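Local structure of tautomerase domain-containing protein (Gammaproteobacteria bacterium SG8_31, 7M59) at residues I3-R8 against I38-R43. The protein belongs to the tautomerase superfamily of small beta-alpha-beta proteins and assembles from six copies of one short chain. Sequence-based numbering, arbitrary orientation.
Sequences IQCDIR and IYVLIR
Tyr-39 O accepts the backbone N-H of Ile-3 at 2.9 Å and opens a parallel ladder of two strands. The Tyr-39 hydroxyl makes a hydrogen bond to His-50 ND1 of a second subunit. Val-40 pairs with Ile-3. Its CG1, anti to the backbone N (chi1 179°), lies 4.0 Å from Cys-5 SG. Leu-41 then uses both backbone groups: its N donates to Ile-3 O and its O accepts from Cys-5 N. Ile-42 is on the Val-40 face, and its CG2 meets Ile-7 CD1 at 3.8 Å. Arg-43 donates its N to Cys-5 O and accepts Ile-7 N at its O. Its chain bends at chi3 (-66°), which sets NE facing Asp-6; the guanidinium lies toward strand 3-8. Side-on, NE reaches Asp-6 OD1 at 3.0 Å and NH2 reaches Asp-6 OD2 at 2.8 Å, a two-pronged salt bridge. End-on, NH1 and NH2 share Gln-4 OE1, at 3.0 and 2.9 Å. That oxygen lies in the guanidinium plane, while the amide plane stands 87° to it. Four bonds thus fix the rotation of the buried guanidinium. A water joins Asp-6 OD1 to Arg-43 O, the latter weakly. Arg-43 NH1 also salt-bridges Asp-6 of the second subunit. Helix 13-31 makes the right-handed beta-alpha-beta crossover and packs on the Ile-3, Cys-5, Val-40 and Ile-42 face. Strands of the second and third subunits extend the sheet antiparallel, beside 39-41 and 3-6 respectively.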
loop_
_atom_site.group_PDB
_atom_site.type_symbol
_atom_site.label_atom_id
_atom_site.label_comp_id
_atom_site.label_asym_id
_atom_site.label_seq_id
_atom_site.Cartn_x
_atom_site.Cartn_y
_atom_site.Cartn_z
ATOM N N ILE A 3 2.908 9.143 -2.637
ATOM C CA ILE A 3 1.631 9.486 -2.012
ATOM C C ILE A 3 0.561 8.668 -2.717
ATOM O O ILE A 3 0.248 8.935 -3.882
ATOM C CB ILE A 3 1.303 10.988 -2.102
ATOM C CG1 ILE A 3 2.540 11.867 -1.816
ATOM C CG2 ILE A 3 0.123 11.323 -1.170
ATOM C CD1 ILE A 3 3.053 11.773 -0.375
ATOM N N GLN A 4 0.025 7.657 -2.036
ATOM C CA GLN A 4 -1.034 6.826 -2.595
ATOM C C GLN A 4 -2.372 7.344 -2.098
ATOM O O GLN A 4 -2.541 7.578 -0.899
ATOM C CB GLN A 4 -0.873 5.358 -2.207
ATOM C CG GLN A 4 0.390 4.727 -2.762
ATOM C CD GLN A 4 0.636 3.369 -2.151
ATOM O OE1 GLN A 4 0.063 2.361 -2.587
ATOM N NE2 GLN A 4 1.481 3.330 -1.124
ATOM N N CYS A 5 -3.315 7.504 -3.016
ATOM C CA CYS A 5 -4.622 8.086 -2.716
ATOM C C CYS A 5 -5.685 7.080 -3.121
ATOM O O CYS A 5 -5.955 6.913 -4.313
ATOM C CB CYS A 5 -4.819 9.403 -3.464
ATOM S SG CYS A 5 -3.488 10.578 -3.242
ATOM N N ASP A 6 -6.274 6.391 -2.144
ATOM C CA ASP A 6 -7.380 5.473 -2.410
ATOM C C ASP A 6 -8.676 6.235 -2.175
ATOM O O ASP A 6 -9.079 6.466 -1.026
ATOM C CB ASP A 6 -7.296 4.235 -1.530
ATOM C CG ASP A 6 -6.250 3.252 -2.009
ATOM O OD1 ASP A 6 -6.552 2.458 -2.935
ATOM O OD2 ASP A 6 -5.146 3.275 -1.442
ATOM N N ILE A 7 -9.333 6.618 -3.271
ATOM C CA ILE A 7 -10.511 7.474 -3.227
ATOM C C ILE A 7 -11.697 6.736 -3.834
ATOM O O ILE A 7 -11.549 5.747 -4.554
ATOM C CB ILE A 7 -10.264 8.811 -3.956
ATOM C CG1 ILE A 7 -10.163 8.587 -5.471
ATOM C CG2 ILE A 7 -9.002 9.477 -3.418
ATOM C CD1 ILE A 7 -9.988 9.901 -6.271
ATOM N N ARG A 8 -12.894 7.226 -3.535
ATOM C CA ARG A 8 -14.085 6.627 -4.124
ATOM C C ARG A 8 -14.252 7.092 -5.568
ATOM O O ARG A 8 -13.947 8.238 -5.906
ATOM C CB ARG A 8 -15.322 6.964 -3.292
ATOM C CG ARG A 8 -15.439 6.123 -2.006
ATOM C CD ARG A 8 -16.484 6.704 -1.049
ATOM N NE ARG A 8 -16.088 8.061 -0.707
ATOM C CZ ARG A 8 -16.900 9.107 -0.622
ATOM N NH1 ARG A 8 -18.210 8.979 -0.824
ATOM N NH2 ARG A 8 -16.384 10.295 -0.336
ATOM N N ILE A 38 8.506 13.607 -6.163
ATOM C CA ILE A 38 7.151 13.307 -5.704
ATOM C C ILE A 38 6.437 12.452 -6.746
ATOM O O ILE A 38 6.482 12.739 -7.949
ATOM C CB ILE A 38 6.369 14.597 -5.415
ATOM C CG1 ILE A 38 7.037 15.374 -4.275
ATOM C CG2 ILE A 38 4.925 14.273 -5.072
ATOM C CD1 ILE A 38 6.436 16.743 -4.034
ATOM N N TYR A 39 5.773 11.393 -6.283
ATOM C CA TYR A 39 4.995 10.513 -7.148
ATOM C C TYR A 39 3.650 10.314 -6.460
ATOM O O TYR A 39 3.592 9.748 -5.363
ATOM C CB TYR A 39 5.730 9.189 -7.364
ATOM C CG TYR A 39 5.283 8.291 -8.508
ATOM C CD1 TYR A 39 6.229 7.658 -9.307
ATOM C CD2 TYR A 39 3.932 8.012 -8.745
ATOM C CE1 TYR A 39 5.851 6.799 -10.330
ATOM C CE2 TYR A 39 3.547 7.152 -9.776
ATOM C CZ TYR A 39 4.517 6.551 -10.558
ATOM O OH TYR A 39 4.168 5.687 -11.567
ATOM N N VAL A 40 2.586 10.829 -7.073
ATOM C CA VAL A 40 1.224 10.669 -6.576
ATOM C C VAL A 40 0.540 9.590 -7.401
ATOM O O VAL A 40 0.606 9.600 -8.636
ATOM C CB VAL A 40 0.438 11.989 -6.643
ATOM C CG1 VAL A 40 -0.982 11.779 -6.149
ATOM C CG2 VAL A 40 1.135 13.056 -5.817
ATOM N N LEU A 41 -0.114 8.658 -6.723
ATOM C CA LEU A 41 -0.788 7.547 -7.375
ATOM C C LEU A 41 -2.228 7.514 -6.887
ATOM O O LEU A 41 -2.467 7.513 -5.678
ATOM C CB LEU A 41 -0.076 6.226 -7.061
ATOM C CG LEU A 41 -0.799 4.986 -7.571
ATOM C CD1 LEU A 41 -0.716 4.947 -9.099
ATOM C CD2 LEU A 41 -0.150 3.770 -6.960
ATOM N N ILE A 42 -3.181 7.501 -7.820
ATOM C CA ILE A 42 -4.603 7.532 -7.498
ATOM C C ILE A 42 -5.217 6.185 -7.850
ATOM O O ILE A 42 -5.014 5.671 -8.958
ATOM C CB ILE A 42 -5.328 8.657 -8.254
ATOM C CG1 ILE A 42 -4.729 10.020 -7.890
ATOM C CG2 ILE A 42 -6.822 8.605 -7.946
ATOM C CD1 ILE A 42 -5.157 11.142 -8.847
ATOM N N ARG A 43 -5.973 5.615 -6.916
ATOM C CA ARG A 43 -6.753 4.410 -7.167
ATOM C C ARG A 43 -8.197 4.672 -6.771
ATOM O O ARG A 43 -8.451 5.212 -5.691
ATOM C CB ARG A 43 -6.212 3.213 -6.370
ATOM C CG ARG A 43 -4.861 2.699 -6.853
ATOM C CD ARG A 43 -4.420 1.466 -6.038
ATOM N NE ARG A 43 -4.173 1.832 -4.642
ATOM C CZ ARG A 43 -2.966 1.966 -4.091
ATOM N NH1 ARG A 43 -1.851 1.736 -4.794
ATOM N NH2 ARG A 43 -2.867 2.325 -2.816
HETATM O O HOH W 1 -8.996 2.851 -4.031
#